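Local coordinates for chromosome replication initiation inhibitor protein (Agrobacterium tumefaciens, PDB 3FD3), which probably acts as a DNA-binding LysR-family transcription regulator, of which this chain is the C-terminal substrate-binding domain, at residues A[1-13]-A[29-42]. Sequence-based numbering, arbitrary orientation.
Sequences RVTLNIATNADSL and DYLVNIAVDDQDHT
Leu4 packs obliquely against Tyr30. Leu4 CB sits 3.7 Å from Leu31 O; Leu4 CG, set beside the backbone N (chi1 -57°), reaches Tyr30 CD1 at 3.6 Å. Both methyls meet that Tyr30 CD1 corner: Leu4 CD2 also nears Tyr30 CE1, while Leu4 CD1 nears Tyr30 CG and lies over a face, 4.1 Å from the ring centroid and 26° off the normal, a CH-pi contact. Val2 CG1 lies at the edge of the ring, in its plane. Strands 3-8 and 31-36 run parallel, their axes 27° apart, with seven backbone bonds alternating from Leu31 N to Val2 O through to Asp37 N to Thr8 O. Helix 17-26 links them, a beta-alpha-beta crossover in the periplasmic-binding-protein-like fold of LysR effector domains; its Phe17 and Leu18 touch Ile6, Thr8, Leu13 and Ile34. Val32 N is hydrogen-bonded to ND1 of His129 of the second subunit, which also packs on strand 31-36. Beyond the strands, in the modelled conformer, Asp38 OD1 accepts a nearly straight bond from Ala10 N through its syn lone pair (2.9 Å), tying the loop after strand 31-36 to helix 10-13, and a water bridges that oxygen to Asp11 N. Leu13 CD2 presses tightly on Val36 CG2 at 3.5 Å.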
ATOM      1  N   ARG A   1      23.938  13.599   0.000  0.50 27.65           N
ATOM      2  CA  ARG A   1      23.208  13.118   1.204  0.50 27.49           C
ATOM      3  C   ARG A   1      23.515  11.632   1.446  0.50 27.16           C
ATOM      4  O   ARG A   1      23.819  10.898   0.510  0.50 28.02           O
ATOM      5  CB  ARG A   1      21.690  13.336   1.021  0.50 27.52           C
ATOM      6  CG  ARG A   1      21.263  14.811   0.888  0.50 26.92           C
ATOM      7  CD  ARG A   1      20.072  14.971  -0.081  0.50 26.29           C
ATOM      8  NE  ARG A   1      19.491  16.320  -0.113  0.50 23.51           N
ATOM      9  CZ  ARG A   1      18.820  16.855   0.903  0.50 23.85           C
ATOM     10  NH1 ARG A   1      18.291  18.068   0.805  0.50 22.89           N
ATOM     11  NH2 ARG A   1      18.668  16.160   2.025  0.50 25.05           N
ATOM     12  N   VAL A   2      23.440  11.198   2.699  1.00 26.86           N
ATOM     13  CA  VAL A   2      23.574   9.780   3.043  1.00 25.25           C
ATOM     14  C   VAL A   2      22.175   9.142   3.016  1.00 23.75           C
ATOM     15  O   VAL A   2      21.226   9.713   3.555  1.00 23.55           O
ATOM     16  CB  VAL A   2      24.223   9.609   4.421  1.00 25.09           C
ATOM     17  CG1 VAL A   2      24.159   8.160   4.886  1.00 23.82           C
ATOM     18  CG2 VAL A   2      25.706  10.132   4.365  1.00 25.56           C
ATOM     19  N   THR A   3      22.058   7.971   2.405  1.00 22.19           N
ATOM     20  CA  THR A   3      20.789   7.247   2.392  1.00 21.88           C
ATOM     21  C   THR A   3      20.778   6.125   3.431  1.00 21.97           C
ATOM     22  O   THR A   3      21.699   5.306   3.453  1.00 22.31           O
ATOM     23  CB  THR A   3      20.494   6.669   1.020  1.00 21.64           C
ATOM     24  OG1 THR A   3      20.377   7.752   0.087  1.00 21.67           O
ATOM     25  CG2 THR A   3      19.179   5.848   1.042  1.00 20.27           C
ATOM     26  N   LEU A   4      19.743   6.118   4.277  1.00 21.09           N
ATOM     27  CA  LEU A   4      19.554   5.131   5.337  1.00 21.05           C
ATOM     28  C   LEU A   4      18.574   4.071   4.887  1.00 21.75           C
ATOM     29  O   LEU A   4      17.421   4.393   4.569  1.00 21.12           O
ATOM     30  CB  LEU A   4      18.994   5.805   6.594  1.00 21.89           C
ATOM     31  CG  LEU A   4      19.794   6.961   7.184  1.00 21.96           C
ATOM     32  CD1 LEU A   4      19.137   7.435   8.456  1.00 23.11           C
ATOM     33  CD2 LEU A   4      21.243   6.485   7.436  1.00 23.75           C
ATOM     34  N   ASN A   5      19.025   2.822   4.861  1.00 21.73           N
ATOM     35  CA  ASN A   5      18.139   1.670   4.573  1.00 22.37           C
ATOM     36  C   ASN A   5      17.406   1.192   5.840  1.00 21.95           C
ATOM     37  O   ASN A   5      18.050   0.729   6.808  1.00 21.39           O
ATOM     38  CB  ASN A   5      18.970   0.511   4.006  1.00 22.52           C
ATOM     39  CG  ASN A   5      19.697   0.869   2.721  1.00 25.84           C
ATOM     40  OD1 ASN A   5      19.271   1.734   1.961  1.00 24.54           O
ATOM     41  ND2 ASN A   5      20.832   0.210   2.484  1.00 25.76           N
ATOM     42  N   ILE A   6      16.080   1.273   5.830  1.00 20.83           N
ATOM     43  CA  ILE A   6      15.234   0.957   6.971  1.00 21.99           C
ATOM     44  C   ILE A   6      14.099   0.051   6.487  1.00 21.86           C
ATOM     45  O   ILE A   6      13.592   0.222   5.386  1.00 23.24           O
ATOM     46  CB  ILE A   6      14.632   2.235   7.582  1.00 22.48           C
ATOM     47  CG1 ILE A   6      15.710   3.228   7.987  1.00 26.09           C
ATOM     48  CG2 ILE A   6      13.740   1.935   8.828  1.00 25.47           C
ATOM     49  CD1 ILE A   6      15.092   4.669   8.121  1.00 30.16           C
ATOM     50  N   ALA A   7      13.751  -0.949   7.274  1.00 21.32           N
ATOM     51  CA  ALA A   7      12.694  -1.887   6.931  1.00 20.52           C
ATOM     52  C   ALA A   7      11.490  -1.645   7.839  1.00 20.73           C
ATOM     53  O   ALA A   7      11.617  -1.177   8.975  1.00 20.78           O
ATOM     54  CB  ALA A   7      13.168  -3.344   7.073  1.00 20.35           C
ATOM     55  N   THR A   8      10.305  -1.963   7.304  1.00 21.05           N
ATOM     56  CA  THR A   8       9.060  -1.904   8.084  1.00 21.13           C
ATOM     57  C   THR A   8       8.118  -2.951   7.520  1.00 22.03           C
ATOM     58  O   THR A   8       8.234  -3.323   6.329  1.00 22.31           O
ATOM     59  CB  THR A   8       8.373  -0.517   8.023  1.00 21.91           C
ATOM     60  OG1 THR A   8       7.159  -0.565   8.791  1.00 22.10           O
ATOM     61  CG2 THR A   8       8.037  -0.093   6.586  1.00 21.99           C
ATOM     62  N   ASN A   9       7.210  -3.422   8.371  1.00 22.82           N
ATOM     63  CA  ASN A   9       6.080  -4.195   7.912  1.00 23.63           C
ATOM     64  C   ASN A   9       5.088  -3.272   7.212  1.00 22.53           C
ATOM     65  O   ASN A   9       5.040  -2.071   7.488  1.00 22.08           O
ATOM     66  CB  ASN A   9       5.407  -4.976   9.075  1.00 25.46           C
ATOM     67  CG  ASN A   9       4.895  -4.056  10.241  1.00 28.28           C
ATOM     68  OD1 ASN A   9       5.472  -3.031  10.553  1.00 38.48           O
ATOM     69  ND2 ASN A   9       3.873  -4.514  10.944  1.00 38.42           N
ATOM     70  N   ALA A  10       4.267  -3.830   6.325  1.00 20.92           N
ATOM     71  CA  ALA A  10       3.290  -3.018   5.591  1.00 20.78           C
ATOM     72  C   ALA A  10       2.313  -2.310   6.511  1.00 20.45           C
ATOM     73  O   ALA A  10       1.899  -1.176   6.254  1.00 20.38           O
ATOM     74  CB  ALA A  10       2.496  -3.887   4.571  1.00 21.91           C
ATOM     75  N   ASP A  11       1.871  -3.004   7.555  1.00 20.71           N
ATOM     76  CA  ASP A  11       0.837  -2.428   8.425  1.00 20.52           C
ATOM     77  C   ASP A  11       1.370  -1.195   9.192  1.00 20.39           C
ATOM     78  O   ASP A  11       0.625  -0.247   9.399  1.00 19.93           O
ATOM     79  CB  ASP A  11       0.271  -3.479   9.373  1.00 20.55           C
ATOM     80  CG  ASP A  11      -0.561  -4.536   8.652  1.00 21.11           C
ATOM     81  OD1 ASP A  11      -1.168  -4.217   7.601  1.00 23.57           O
ATOM     82  OD2 ASP A  11      -0.611  -5.697   9.130  1.00 21.12           O
ATOM     83  N   SER A  12       2.648  -1.178   9.565  1.00 19.03           N
ATOM     84  CA  SER A  12       3.223   0.057  10.137  1.00 19.43           C
ATOM     85  C   SER A  12       3.378   1.154   9.091  1.00 20.19           C
ATOM     86  O   SER A  12       3.123   2.343   9.389  1.00 20.15           O
ATOM     87  CB  SER A  12       4.549  -0.215  10.849  1.00 20.20           C
ATOM     88  OG  SER A  12       4.357  -1.014  12.004  1.00 20.28           O
ATOM     89  N   LEU A  13       3.801   0.797   7.880  1.00 20.56           N
ATOM     90  CA  LEU A  13       3.893   1.801   6.791  1.00 21.59           C
ATOM     91  C   LEU A  13       2.513   2.399   6.505  1.00 22.85           C
ATOM     92  O   LEU A  13       2.389   3.577   6.174  1.00 23.50           O
ATOM     93  CB  LEU A  13       4.498   1.200   5.514  1.00 21.39           C
ATOM     94  CG  LEU A  13       4.727   2.164   4.353  1.00 23.76           C
ATOM     95  CD1 LEU A  13       5.664   3.284   4.817  1.00 22.22           C
ATOM     96  CD2 LEU A  13       5.296   1.384   3.173  1.00 25.75           C
ATOM     97  N   ASP A  29      19.706  15.777   7.171  1.00 30.21           N
ATOM     98  CA  ASP A  29      20.043  15.729   5.759  1.00 30.58           C
ATOM     99  C   ASP A  29      19.897  14.339   5.172  1.00 29.34           C
ATOM    100  O   ASP A  29      20.122  14.162   3.966  1.00 30.04           O
ATOM    101  CB  ASP A  29      21.474  16.232   5.568  1.00 31.96           C
ATOM    102  CG  ASP A  29      21.589  17.694   5.877  1.00 35.11           C
ATOM    103  OD1 ASP A  29      20.574  18.388   5.641  1.00 40.28           O
ATOM    104  OD2 ASP A  29      22.662  18.144   6.352  1.00 40.20           O
ATOM    105  N   TYR A  30      19.489  13.368   5.991  1.00 26.36           N
ATOM    106  CA  TYR A  30      19.418  11.999   5.531  1.00 24.44           C
ATOM    107  C   TYR A  30      18.289  11.770   4.546  1.00 23.31           C
ATOM    108  O   TYR A  30      17.217  12.390   4.622  1.00 22.31           O
ATOM    109  CB  TYR A  30      19.225  11.048   6.706  1.00 24.95           C
ATOM    110  CG  TYR A  30      20.436  10.940   7.587  1.00 25.58           C
ATOM    111  CD1 TYR A  30      21.522  10.160   7.199  1.00 26.96           C
ATOM    112  CD2 TYR A  30      20.477  11.559   8.828  1.00 27.52           C
ATOM    113  CE1 TYR A  30      22.642  10.022   8.015  1.00 29.46           C
ATOM    114  CE2 TYR A  30      21.595  11.409   9.667  1.00 29.06           C
ATOM    115  CZ  TYR A  30      22.668  10.633   9.243  1.00 30.84           C
ATOM    116  OH  TYR A  30      23.798  10.472  10.030  1.00 31.77           O
ATOM    117  N   LEU A  31      18.542  10.859   3.621  1.00 21.39           N
ATOM    118  CA  LEU A  31      17.488  10.284   2.783  1.00 20.50           C
ATOM    119  C   LEU A  31      17.197   8.898   3.332  1.00 20.32           C
ATOM    120  O   LEU A  31      18.076   8.302   3.962  1.00 20.55           O
ATOM    121  CB  LEU A  31      17.976  10.203   1.334  1.00 20.56           C
ATOM    122  CG  LEU A  31      18.345  11.548   0.684  1.00 20.50           C
ATOM    123  CD1 LEU A  31      19.088  11.351  -0.636  1.00 19.03           C
ATOM    124  CD2 LEU A  31      17.104  12.392   0.503  1.00 20.89           C
ATOM    125  N   VAL A  32      16.002   8.365   3.070  1.00 18.27           N
ATOM    126  CA  VAL A  32      15.649   7.031   3.498  1.00 19.22           C
ATOM    127  C   VAL A  32      15.285   6.144   2.313  1.00 20.13           C
ATOM    128  O   VAL A  32      14.723   6.603   1.314  1.00 19.41           O
ATOM    129  CB  VAL A  32      14.536   7.033   4.571  1.00 19.14           C
ATOM    130  CG1 VAL A  32      15.051   7.787   5.826  1.00 19.64           C
ATOM    131  CG2 VAL A  32      13.177   7.636   4.022  1.00 21.72           C
ATOM    132  N   ASN A  33      15.682   4.886   2.423  1.00 20.47           N
ATOM    133  CA  ASN A  33      15.270   3.849   1.495  1.00 20.77           C
ATOM    134  C   ASN A  33      14.461   2.864   2.308  1.00 20.73           C
ATOM    135  O   ASN A  33      15.008   2.128   3.153  1.00 21.31           O
ATOM    136  CB  ASN A  33      16.496   3.210   0.856  1.00 21.57           C
ATOM    137  CG  ASN A  33      16.149   2.063  -0.071  1.00 22.86           C
ATOM    138  OD1 ASN A  33      15.011   1.716  -0.257  1.00 24.27           O
ATOM    139  ND2 ASN A  33      17.158   1.480  -0.659  1.00 27.05           N
ATOM    140  N   ILE A  34      13.151   2.904   2.103  1.00 20.50           N
ATOM    141  CA  ILE A  34      12.203   2.139   2.915  1.00 21.06           C
ATOM    142  C   ILE A  34      11.885   0.831   2.254  1.00 21.13           C
ATOM    143  O   ILE A  34      11.347   0.790   1.137  1.00 21.52           O
ATOM    144  CB  ILE A  34      10.927   2.948   3.197  1.00 20.99           C
ATOM    145  CG1 ILE A  34      11.294   4.198   3.977  1.00 22.82           C
ATOM    146  CG2 ILE A  34       9.925   2.086   4.010  1.00 21.27           C
ATOM    147  CD1 ILE A  34      10.186   5.204   4.021  1.00 27.45           C
ATOM    148  N   ALA A  35      12.295  -0.267   2.896  1.00 21.43           N
ATOM    149  CA  ALA A  35      12.016  -1.604   2.386  1.00 22.42           C
ATOM    150  C   ALA A  35      10.830  -2.157   3.155  1.00 23.23           C
ATOM    151  O   ALA A  35      10.788  -2.117   4.406  1.00 24.08           O
ATOM    152  CB  ALA A  35      13.259  -2.532   2.556  1.00 21.76           C
ATOM    153  N   VAL A  36       9.842  -2.670   2.438  1.00 23.37           N
ATOM    154  CA  VAL A  36       8.636  -3.141   3.091  1.00 25.06           C
ATOM    155  C   VAL A  36       8.721  -4.667   3.115  1.00 26.24           C
ATOM    156  O   VAL A  36       8.842  -5.311   2.068  1.00 26.59           O
ATOM    157  CB  VAL A  36       7.365  -2.655   2.340  1.00 25.31           C
ATOM    158  CG1 VAL A  36       6.070  -3.121   3.064  1.00 28.81           C
ATOM    159  CG2 VAL A  36       7.407  -1.144   2.110  1.00 26.81           C
ATOM    160  N   ASP A  37       8.682  -5.253   4.299  1.00 27.03           N
ATOM    161  CA  ASP A  37       8.910  -6.665   4.445  1.00 29.06           C
ATOM    162  C   ASP A  37       7.612  -7.276   4.897  1.00 31.13           C
ATOM    163  O   ASP A  37       7.153  -6.987   6.000  1.00 33.22           O
ATOM    164  CB  ASP A  37       9.942  -6.931   5.526  1.00 29.54           C
ATOM    165  CG  ASP A  37      10.109  -8.409   5.810  1.00 29.48           C
ATOM    166  OD1 ASP A  37       9.950  -9.225   4.863  1.00 30.89           O
ATOM    167  OD2 ASP A  37      10.364  -8.733   6.980  1.00 30.38           O
ATOM    168  N   ASP A  38       6.983  -8.099   4.085  0.50 31.69           N
ATOM    169  CA  ASP A  38       5.919  -8.945   4.640  0.50 32.09           C
ATOM    170  C   ASP A  38       6.104 -10.391   4.221  0.50 32.27           C
ATOM    171  O   ASP A  38       5.148 -11.160   4.178  0.50 32.58           O
ATOM    172  CB  ASP A  38       4.533  -8.400   4.301  0.50 32.08           C
ATOM    173  CG  ASP A  38       4.375  -6.945   4.712  0.50 31.37           C
ATOM    174  OD1 ASP A  38       4.354  -6.657   5.930  0.50 28.08           O
ATOM    175  OD2 ASP A  38       4.304  -6.103   3.807  0.50 31.51           O
ATOM    176  N   GLN A  39       7.355 -10.745   3.933  1.00 32.55           N
ATOM    177  CA  GLN A  39       7.758 -12.143   3.742  1.00 32.45           C
ATOM    178  C   GLN A  39       8.709 -12.613   4.858  1.00 32.34           C
ATOM    179  O   GLN A  39       9.354 -13.658   4.719  1.00 31.16           O
ATOM    180  CB  GLN A  39       8.438 -12.318   2.390  1.00 32.66           C
ATOM    181  CG  GLN A  39       7.527 -12.041   1.182  1.00 35.39           C
ATOM    182  CD  GLN A  39       6.503 -13.113   0.975  1.00 37.45           C
ATOM    183  OE1 GLN A  39       6.604 -14.204   1.541  1.00 38.99           O
ATOM    184  NE2 GLN A  39       5.507 -12.825   0.149  1.00 38.83           N
ATOM    185  N   ASP A  40       8.778 -11.851   5.955  1.00 32.00           N
ATOM    186  CA  ASP A  40       9.576 -12.212   7.117  1.00 32.32           C
ATOM    187  C   ASP A  40      11.083 -12.338   6.760  1.00 30.82           C
ATOM    188  O   ASP A  40      11.752 -13.289   7.167  1.00 30.31           O
ATOM    189  CB  ASP A  40       9.030 -13.512   7.726  1.00 33.46           C
ATOM    190  CG  ASP A  40       9.551 -13.768   9.122  1.00 37.67           C
ATOM    191  OD1 ASP A  40       9.926 -12.782   9.806  1.00 42.83           O
ATOM    192  OD2 ASP A  40       9.605 -14.962   9.522  1.00 42.60           O
ATOM    193  N   HIS A  41      11.588 -11.404   5.957  1.00 28.96           N
ATOM    194  CA  HIS A  41      12.999 -11.359   5.607  1.00 28.90           C
ATOM    195  C   HIS A  41      13.792 -10.370   6.443  1.00 28.20           C
ATOM    196  O   HIS A  41      15.012 -10.279   6.298  1.00 27.22           O
ATOM    197  CB  HIS A  41      13.183 -11.006   4.139  1.00 29.65           C
ATOM    198  CG  HIS A  41      12.691 -12.067   3.212  1.00 32.03           C
ATOM    199  ND1 HIS A  41      12.940 -13.406   3.424  1.00 35.03           N
ATOM    200  CD2 HIS A  41      11.949 -11.990   2.085  1.00 34.04           C
ATOM    201  CE1 HIS A  41      12.366 -14.112   2.465  1.00 35.81           C
ATOM    202  NE2 HIS A  41      11.755 -13.276   1.643  1.00 35.42           N
ATOM    203  N   THR A  42      13.109  -9.615   7.307  1.00 28.07           N
ATOM    204  CA  THR A  42      13.787  -8.527   8.036  1.00 28.33           C
ATOM    205  C   THR A  42      14.992  -9.003   8.818  1.00 28.25           C
ATOM    206  O   THR A  42      16.039  -8.329   8.806  1.00 27.32           O
ATOM    207  CB  THR A  42      12.817  -7.789   8.979  1.00 28.62           C
ATOM    208  OG1 THR A  42      11.895  -7.058   8.178  1.00 29.70           O
ATOM    209  CG2 THR A  42      13.571  -6.813   9.916  1.00 30.03           C
TER
HETATM  210  O   HOH W   1      22.810  13.269   4.397  1.00 41.65           O
HETATM  211  O   HOH W   2       2.180  -5.861   8.083  1.00 28.99           O